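Local coordinates for 4-amino-4-deoxychorismate lyase (Legionella pneumophila, PDB 3LUL), which belongs to the class IV aminotransferase family of fold-type IV enzymes and carries pyridoxal phosphate bound covalently to a lysine, at residues W68-D79 / Q107-Y115. Sequence-based numbering, arbitrary orientation.
Sequences WFEHLIQKIQKD and QLIFQTFNY
F110 and T112, alternate residues of strand 106-113, meet helix 65-78 in an alpha/beta layer of the class IV aminotransferase fold, where the helix packs on a face of the smaller mixed sheet. The axes of helix segment 68-78 and strand segment 107-113 approach to 8.7 Å at a crossing angle of -39°. The F110 ring enters an aromatic cluster with W68 and H71. Its edge is offset toward the face of the W68 six-membered ring, with the planes at 62° and CE1 3.8 Å from W68 CZ3. The H71 imidazole lies nearly parallel to F110 but slid aside, so contact there comes from H71 CB, 3.8 Å from F110 CE2. L72 CD2 comes obliquely to F110 CD1 and CE1, 3.7 Å from each. The cluster continues toward helix 43-57: W68 also meets the ring of W47, and its NE1 bonds A43 O on that helix.

Toward the C-terminal end of the helix the contact becomes polar. K75 bends at chi2, which brings CG to 4.0 Å from F110 CB and carries NZ across toward the strand, to a weak hydrogen bond with F110 O, 3.4 Å away. A water accepts from K75 NZ and T112 N while donating to D79 OD2, joining lysine, strand backbone and carboxylate; the direct K75–D79 salt bridge is long. The chi1 of T112 (65°) sets OG1 between its backbone N and carbonyl carbon, while CG2 packs 3.9 Å from K75 CD. From that position T112 OG1 donates a very short hydrogen bond, 2.5 Å, to D79 OD2.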
ATOM      1  N   TRP B  68     -26.166   4.753   5.613  1.00  8.53           N
ATOM      2  CA  TRP B  68     -24.957   4.182   6.227  1.00  9.29           C
ATOM      3  C   TRP B  68     -25.295   3.627   7.588  1.00 10.36           C
ATOM      4  O   TRP B  68     -25.013   2.465   7.887  1.00  9.27           O
ATOM      5  CB  TRP B  68     -23.918   5.276   6.345  1.00  8.22           C
ATOM      6  CG  TRP B  68     -22.757   5.100   7.276  1.00  8.08           C
ATOM      7  CD1 TRP B  68     -22.665   5.568   8.549  1.00 10.77           C
ATOM      8  CD2 TRP B  68     -21.481   4.548   6.959  1.00  8.64           C
ATOM      9  NE1 TRP B  68     -21.429   5.302   9.070  1.00  7.42           N
ATOM     10  CE2 TRP B  68     -20.675   4.681   8.109  1.00  9.92           C
ATOM     11  CE3 TRP B  68     -20.940   3.937   5.828  1.00 10.17           C
ATOM     12  CZ2 TRP B  68     -19.378   4.208   8.166  1.00 10.23           C
ATOM     13  CZ3 TRP B  68     -19.637   3.480   5.875  1.00 10.53           C
ATOM     14  CH2 TRP B  68     -18.869   3.604   7.039  1.00 11.34           C
ATOM     15  N   PHE B  69     -25.911   4.470   8.414  1.00  9.36           N
ATOM     16  CA  PHE B  69     -26.252   4.066   9.778  1.00 11.36           C
ATOM     17  C   PHE B  69     -27.185   2.854   9.758  1.00 10.79           C
ATOM     18  O   PHE B  69     -26.948   1.882  10.457  1.00 11.19           O
ATOM     19  CB  PHE B  69     -26.862   5.243  10.555  1.00 12.07           C
ATOM     20  CG  PHE B  69     -27.032   4.973  12.035  1.00 11.98           C
ATOM     21  CD1 PHE B  69     -26.008   5.287  12.935  1.00 13.10           C
ATOM     22  CD2 PHE B  69     -28.214   4.445  12.517  1.00 17.88           C
ATOM     23  CE1 PHE B  69     -26.160   5.051  14.300  1.00 15.49           C
ATOM     24  CE2 PHE B  69     -28.387   4.207  13.896  1.00 18.44           C
ATOM     25  CZ  PHE B  69     -27.361   4.527  14.780  1.00 13.83           C
ATOM     26  N   GLU B  70     -28.207   2.899   8.910  1.00 12.97           N
ATOM     27  CA  GLU B  70     -29.175   1.785   8.755  0.50 13.86           C
ATOM     28  C   GLU B  70     -28.478   0.480   8.354  1.00 14.13           C
ATOM     29  O   GLU B  70     -28.820  -0.594   8.866  1.00 15.04           O
ATOM     30  CB  GLU B  70     -30.275   2.145   7.731  0.50 14.34           C
ATOM     31  CG  GLU B  70     -31.190   0.971   7.223  0.50 17.34           C
ATOM     32  CD  GLU B  70     -31.976   0.242   8.320  0.50 25.83           C
ATOM     33  OE1 GLU B  70     -31.794   0.557   9.521  0.50 26.24           O
ATOM     34  OE2 GLU B  70     -32.783  -0.663   7.969  0.50 13.15           O
ATOM     35  N   HIS B  71     -27.511   0.572   7.448  1.00 11.58           N
ATOM     36  CA  HIS B  71     -26.697  -0.606   7.085  1.00 14.52           C
ATOM     37  C   HIS B  71     -25.916  -1.175   8.247  1.00 12.78           C
ATOM     38  O   HIS B  71     -25.864  -2.393   8.397  1.00 14.22           O
ATOM     39  CB  HIS B  71     -25.762  -0.325   5.927  1.00 13.28           C
ATOM     40  CG  HIS B  71     -26.408  -0.476   4.596  1.00 16.14           C
ATOM     41  ND1 HIS B  71     -26.757   0.597   3.808  1.00 22.85           N
ATOM     42  CD2 HIS B  71     -26.785  -1.582   3.918  1.00 16.38           C
ATOM     43  CE1 HIS B  71     -27.297   0.157   2.688  1.00 20.75           C
ATOM     44  NE2 HIS B  71     -27.332  -1.161   2.733  1.00 22.60           N
ATOM     45  N   LEU B  72     -25.341  -0.311   9.075  1.00 12.57           N
ATOM     46  CA  LEU B  72     -24.613  -0.748  10.273  1.00 13.97           C
ATOM     47  C   LEU B  72     -25.557  -1.461  11.229  1.00 14.22           C
ATOM     48  O   LEU B  72     -25.242  -2.551  11.721  1.00 12.90           O
ATOM     49  CB  LEU B  72     -23.908   0.411  10.996  1.00 11.78           C
ATOM     50  CG  LEU B  72     -22.862   1.231  10.208  1.00 14.69           C
ATOM     51  CD1 LEU B  72     -22.400   2.475  11.011  1.00 11.51           C
ATOM     52  CD2 LEU B  72     -21.667   0.328   9.854  1.00 12.55           C
ATOM     53  N   ILE B  73     -26.735  -0.877  11.447  1.00 13.45           N
ATOM     54  CA  ILE B  73     -27.713  -1.467  12.371  1.00 14.46           C
ATOM     55  C   ILE B  73     -28.168  -2.820  11.851  1.00 14.49           C
ATOM     56  O   ILE B  73     -28.261  -3.768  12.629  1.00 13.86           O
ATOM     57  CB  ILE B  73     -28.916  -0.539  12.631  1.00 14.49           C
ATOM     58  CG1 ILE B  73     -28.474   0.740  13.361  1.00 18.29           C
ATOM     59  CG2 ILE B  73     -30.009  -1.266  13.464  1.00 18.53           C
ATOM     60  CD1 ILE B  73     -27.826   0.545  14.712  1.00 17.86           C
ATOM     61  N   GLN B  74     -28.398  -2.939  10.541  1.00 14.42           N
ATOM     62  CA  GLN B  74     -28.910  -4.195   9.993  1.00 15.14           C
ATOM     63  C   GLN B  74     -27.880  -5.313  10.096  1.00 15.00           C
ATOM     64  O   GLN B  74     -28.249  -6.460  10.308  1.00 14.73           O
ATOM     65  CB  GLN B  74     -29.415  -4.050   8.550  1.00 16.67           C
ATOM     66  CG  GLN B  74     -30.779  -3.298   8.419  1.00 23.27           C
ATOM     67  CD  GLN B  74     -31.898  -3.797   9.376  1.00 29.11           C
ATOM     68  OE1 GLN B  74     -32.479  -3.011  10.126  1.00 34.72           O
ATOM     69  NE2 GLN B  74     -32.199  -5.098   9.341  1.00 33.27           N
ATOM     70  N   LYS B  75     -26.597  -4.957   9.988  1.00 13.62           N
ATOM     71  CA  LYS B  75     -25.494  -5.896  10.187  1.00 14.54           C
ATOM     72  C   LYS B  75     -25.363  -6.362  11.629  1.00 15.28           C
ATOM     73  O   LYS B  75     -25.240  -7.571  11.876  1.00 18.28           O
ATOM     74  CB  LYS B  75     -24.184  -5.285   9.679  1.00 18.08           C
ATOM     75  CG  LYS B  75     -23.815  -5.794   8.332  1.00 22.54           C
ATOM     76  CD  LYS B  75     -23.059  -7.097   8.503  1.00 24.97           C
ATOM     77  CE  LYS B  75     -23.237  -7.979   7.322  1.00 25.06           C
ATOM     78  NZ  LYS B  75     -22.253  -9.080   7.332  1.00 26.54           N
ATOM     79  N   ILE B  76     -25.412  -5.424  12.576  1.00 14.09           N
ATOM     80  CA  ILE B  76     -25.392  -5.714  14.022  1.00 14.81           C
ATOM     81  C   ILE B  76     -26.533  -6.632  14.447  1.00 16.89           C
ATOM     82  O   ILE B  76     -26.325  -7.642  15.158  1.00 16.73           O
ATOM     83  CB  ILE B  76     -25.464  -4.383  14.848  1.00 15.83           C
ATOM     84  CG1 ILE B  76     -24.145  -3.587  14.721  1.00 16.12           C
ATOM     85  CG2 ILE B  76     -25.865  -4.601  16.321  1.00 17.10           C
ATOM     86  CD1 ILE B  76     -24.345  -2.077  14.938  1.00 14.74           C
ATOM     87  N   GLN B  77     -27.738  -6.283  14.006  1.00 15.81           N
ATOM     88  CA  GLN B  77     -28.922  -7.097  14.264  1.00 18.05           C
ATOM     89  C   GLN B  77     -28.841  -8.499  13.648  1.00 18.30           C
ATOM     90  O   GLN B  77     -29.122  -9.510  14.326  1.00 18.89           O
ATOM     91  CB  GLN B  77     -30.169  -6.363  13.771  1.00 17.45           C
ATOM     92  CG  GLN B  77     -30.549  -5.206  14.688  1.00 25.23           C
ATOM     93  CD  GLN B  77     -31.811  -4.472  14.233  1.00 34.48           C
ATOM     94  OE1 GLN B  77     -32.426  -4.822  13.220  1.00 39.37           O
ATOM     95  NE2 GLN B  77     -32.189  -3.439  14.980  1.00 27.33           N
ATOM     96  N   LYS B  78     -28.422  -8.576  12.384  1.00 19.17           N
ATOM     97  CA  LYS B  78     -28.362  -9.857  11.695  1.00 19.05           C
ATOM     98  C   LYS B  78     -27.322 -10.770  12.335  1.00 18.89           C
ATOM     99  O   LYS B  78     -27.554 -11.955  12.482  1.00 18.11           O
ATOM    100  CB  LYS B  78     -28.071  -9.655  10.218  1.00 18.52           C
ATOM    101  CG  LYS B  78     -28.136 -10.931   9.379  1.00 29.68           C
ATOM    102  CD  LYS B  78     -27.253 -10.845   8.118  1.00 37.55           C
ATOM    103  CE  LYS B  78     -27.901 -10.027   6.997  1.00 44.47           C
ATOM    104  NZ  LYS B  78     -26.910  -9.673   5.911  1.00 47.16           N
ATOM    105  N   ASP B  79     -26.179 -10.214  12.709  1.00 18.65           N
ATOM    106  CA  ASP B  79     -25.091 -10.989  13.299  1.00 17.82           C
ATOM    107  C   ASP B  79     -25.150 -11.069  14.826  1.00 19.27           C
ATOM    108  O   ASP B  79     -24.225 -11.590  15.449  1.00 19.49           O
ATOM    109  CB  ASP B  79     -23.759 -10.380  12.861  1.00 18.64           C
ATOM    110  CG  ASP B  79     -23.539 -10.453  11.344  1.00 19.66           C
ATOM    111  OD1 ASP B  79     -24.371 -11.050  10.620  1.00 21.75           O
ATOM    112  OD2 ASP B  79     -22.520  -9.903  10.864  1.00 20.52           O
ATOM    113  N   GLN B 107     -17.916   0.108  -4.484  1.00 12.46           N
ATOM    114  CA  GLN B 107     -18.556  -1.023  -3.858  1.00  9.98           C
ATOM    115  C   GLN B 107     -18.235  -0.920  -2.380  1.00 10.01           C
ATOM    116  O   GLN B 107     -17.125  -0.604  -2.004  1.00 10.44           O
ATOM    117  CB  GLN B 107     -18.039  -2.328  -4.463  1.00 11.52           C
ATOM    118  CG  GLN B 107     -17.941  -2.322  -6.005  1.00 15.43           C
ATOM    119  CD  GLN B 107     -19.258  -2.598  -6.672  1.00 25.32           C
ATOM    120  OE1 GLN B 107     -19.911  -3.595  -6.358  1.00 22.39           O
ATOM    121  NE2 GLN B 107     -19.673  -1.718  -7.597  1.00 20.74           N
ATOM    122  N   LEU B 108     -19.227  -1.159  -1.552  1.00 10.12           N
ATOM    123  CA  LEU B 108     -19.065  -1.098  -0.127  1.00 10.26           C
ATOM    124  C   LEU B 108     -19.446  -2.455   0.453  1.00 10.67           C
ATOM    125  O   LEU B 108     -20.493  -3.021   0.067  1.00 14.12           O
ATOM    126  CB  LEU B 108     -19.959   0.006   0.382  1.00  8.55           C
ATOM    127  CG  LEU B 108     -19.900   0.529   1.798  1.00 16.59           C
ATOM    128  CD1 LEU B 108     -18.451   0.844   2.262  1.00 13.21           C
ATOM    129  CD2 LEU B 108     -20.811   1.744   1.868  1.00 16.41           C
ATOM    130  N   ILE B 109     -18.593  -2.999   1.330  1.00  9.29           N
ATOM    131  CA  ILE B 109     -18.892  -4.215   2.084  1.00 10.64           C
ATOM    132  C   ILE B 109     -18.761  -3.939   3.589  1.00 12.19           C
ATOM    133  O   ILE B 109     -17.820  -3.276   4.031  1.00 14.56           O
ATOM    134  CB  ILE B 109     -18.002  -5.398   1.661  1.00 12.32           C
ATOM    135  CG1 ILE B 109     -18.355  -5.820   0.227  1.00 13.04           C
ATOM    136  CG2 ILE B 109     -18.114  -6.619   2.655  1.00 12.06           C
ATOM    137  CD1 ILE B 109     -17.456  -6.961  -0.338  1.00 14.08           C
ATOM    138  N   PHE B 110     -19.736  -4.432   4.356  1.00 13.26           N
ATOM    139  CA  PHE B 110     -19.668  -4.405   5.825  1.00 11.94           C
ATOM    140  C   PHE B 110     -19.514  -5.798   6.404  1.00 13.69           C
ATOM    141  O   PHE B 110     -20.174  -6.746   5.962  1.00 12.30           O
ATOM    142  CB  PHE B 110     -20.941  -3.814   6.416  1.00 10.60           C
ATOM    143  CG  PHE B 110     -21.246  -2.434   5.948  1.00 13.59           C
ATOM    144  CD1 PHE B 110     -20.762  -1.338   6.668  1.00 16.08           C
ATOM    145  CD2 PHE B 110     -22.051  -2.214   4.824  1.00 12.93           C
ATOM    146  CE1 PHE B 110     -21.062  -0.048   6.265  1.00 14.16           C
ATOM    147  CE2 PHE B 110     -22.357  -0.925   4.421  1.00 13.92           C
ATOM    148  CZ  PHE B 110     -21.871   0.155   5.144  1.00 13.17           C
ATOM    149  N   GLN B 111     -18.633  -5.918   7.381  1.00 12.42           N
ATOM    150  CA  GLN B 111     -18.401  -7.186   8.084  1.00 11.97           C
ATOM    151  C   GLN B 111     -18.279  -6.949   9.581  1.00 12.85           C
ATOM    152  O   GLN B 111     -17.605  -6.019  10.005  1.00 12.33           O
ATOM    153  CB  GLN B 111     -17.110  -7.828   7.598  1.00 15.43           C
ATOM    154  CG  GLN B 111     -17.218  -8.409   6.194  1.00 23.72           C
ATOM    155  CD  GLN B 111     -18.134  -9.641   6.113  1.00 29.41           C
ATOM    156  OE1 GLN B 111     -19.198  -9.619   5.468  1.00 37.13           O
ATOM    157  NE2 GLN B 111     -17.714 -10.724   6.751  1.00 22.37           N
ATOM    158  N   THR B 112     -18.937  -7.797  10.360  1.00 14.46           N
ATOM    159  CA  THR B 112     -18.875  -7.706  11.812  1.00 13.49           C
ATOM    160  C   THR B 112     -17.824  -8.679  12.314  1.00 13.87           C
ATOM    161  O   THR B 112     -17.432  -9.657  11.636  1.00 13.65           O
ATOM    162  CB  THR B 112     -20.219  -8.033  12.513  1.00 14.69           C
ATOM    163  OG1 THR B 112     -20.580  -9.410  12.286  1.00 15.85           O
ATOM    164  CG2 THR B 112     -21.307  -7.147  12.025  1.00 14.53           C
ATOM    165  N   PHE B 113     -17.383  -8.427  13.530  1.00 12.30           N
ATOM    166  CA  PHE B 113     -16.480  -9.337  14.219  1.00 11.15           C
ATOM    167  C   PHE B 113     -16.561  -9.110  15.710  1.00 11.68           C
ATOM    168  O   PHE B 113     -16.993  -8.059  16.198  1.00  9.78           O
ATOM    169  CB  PHE B 113     -15.041  -9.166  13.726  1.00 12.45           C
ATOM    170  CG  PHE B 113     -14.534  -7.757  13.808  1.00 12.54           C
ATOM    171  CD1 PHE B 113     -14.768  -6.857  12.767  1.00 12.09           C
ATOM    172  CD2 PHE B 113     -13.816  -7.319  14.914  1.00 11.22           C
ATOM    173  CE1 PHE B 113     -14.289  -5.533  12.827  1.00 12.99           C
ATOM    174  CE2 PHE B 113     -13.316  -6.009  14.984  1.00 12.42           C
ATOM    175  CZ  PHE B 113     -13.558  -5.108  13.952  1.00 16.03           C
ATOM    176  N   ASN B 114     -16.157 -10.130  16.436  1.00 12.66           N
ATOM    177  CA  ASN B 114     -16.055 -10.076  17.879  1.00 12.79           C
ATOM    178  C   ASN B 114     -14.581 -10.067  18.240  1.00 15.37           C
ATOM    179  O   ASN B 114     -13.775 -10.740  17.586  1.00 16.15           O
ATOM    180  CB  ASN B 114     -16.745 -11.279  18.485  1.00 13.04           C
ATOM    181  CG  ASN B 114     -18.234 -11.156  18.467  1.00 15.46           C
ATOM    182  OD1 ASN B 114     -18.885 -11.500  17.475  1.00 25.02           O
ATOM    183  ND2 ASN B 114     -18.791 -10.635  19.546  1.00 13.82           N
ATOM    184  N   TYR B 115     -14.219  -9.324  19.282  1.00 15.51           N
ATOM    185  CA  TYR B 115     -12.820  -9.237  19.711  1.00 14.09           C
ATOM    186  C   TYR B 115     -12.735  -8.849  21.184  1.00 15.02           C
ATOM    187  O   TYR B 115     -13.682  -8.281  21.720  1.00 12.73           O
ATOM    188  CB  TYR B 115     -12.076  -8.209  18.858  1.00 15.82           C
ATOM    189  CG  TYR B 115     -12.492  -6.781  19.139  1.00 13.04           C
ATOM    190  CD1 TYR B 115     -13.634  -6.246  18.572  1.00 15.07           C
ATOM    191  CD2 TYR B 115     -11.750  -5.983  19.998  1.00  9.58           C
ATOM    192  CE1 TYR B 115     -14.018  -4.944  18.851  1.00 16.88           C
ATOM    193  CE2 TYR B 115     -12.117  -4.689  20.271  1.00 16.16           C
ATOM    194  CZ  TYR B 115     -13.249  -4.161  19.689  1.00 16.19           C
ATOM    195  OH  TYR B 115     -13.612  -2.878  19.978  1.00 18.58           O
TER
HETATM  196  O   HOH W   1     -20.433  -9.825   8.964  1.00 22.30           O
HETATM  197  O   HOH W   2     -22.124  -8.284   4.373  1.00 25.05           O
HETATM  198  O   HOH W   3     -21.536 -11.842  16.228  1.00 27.02           O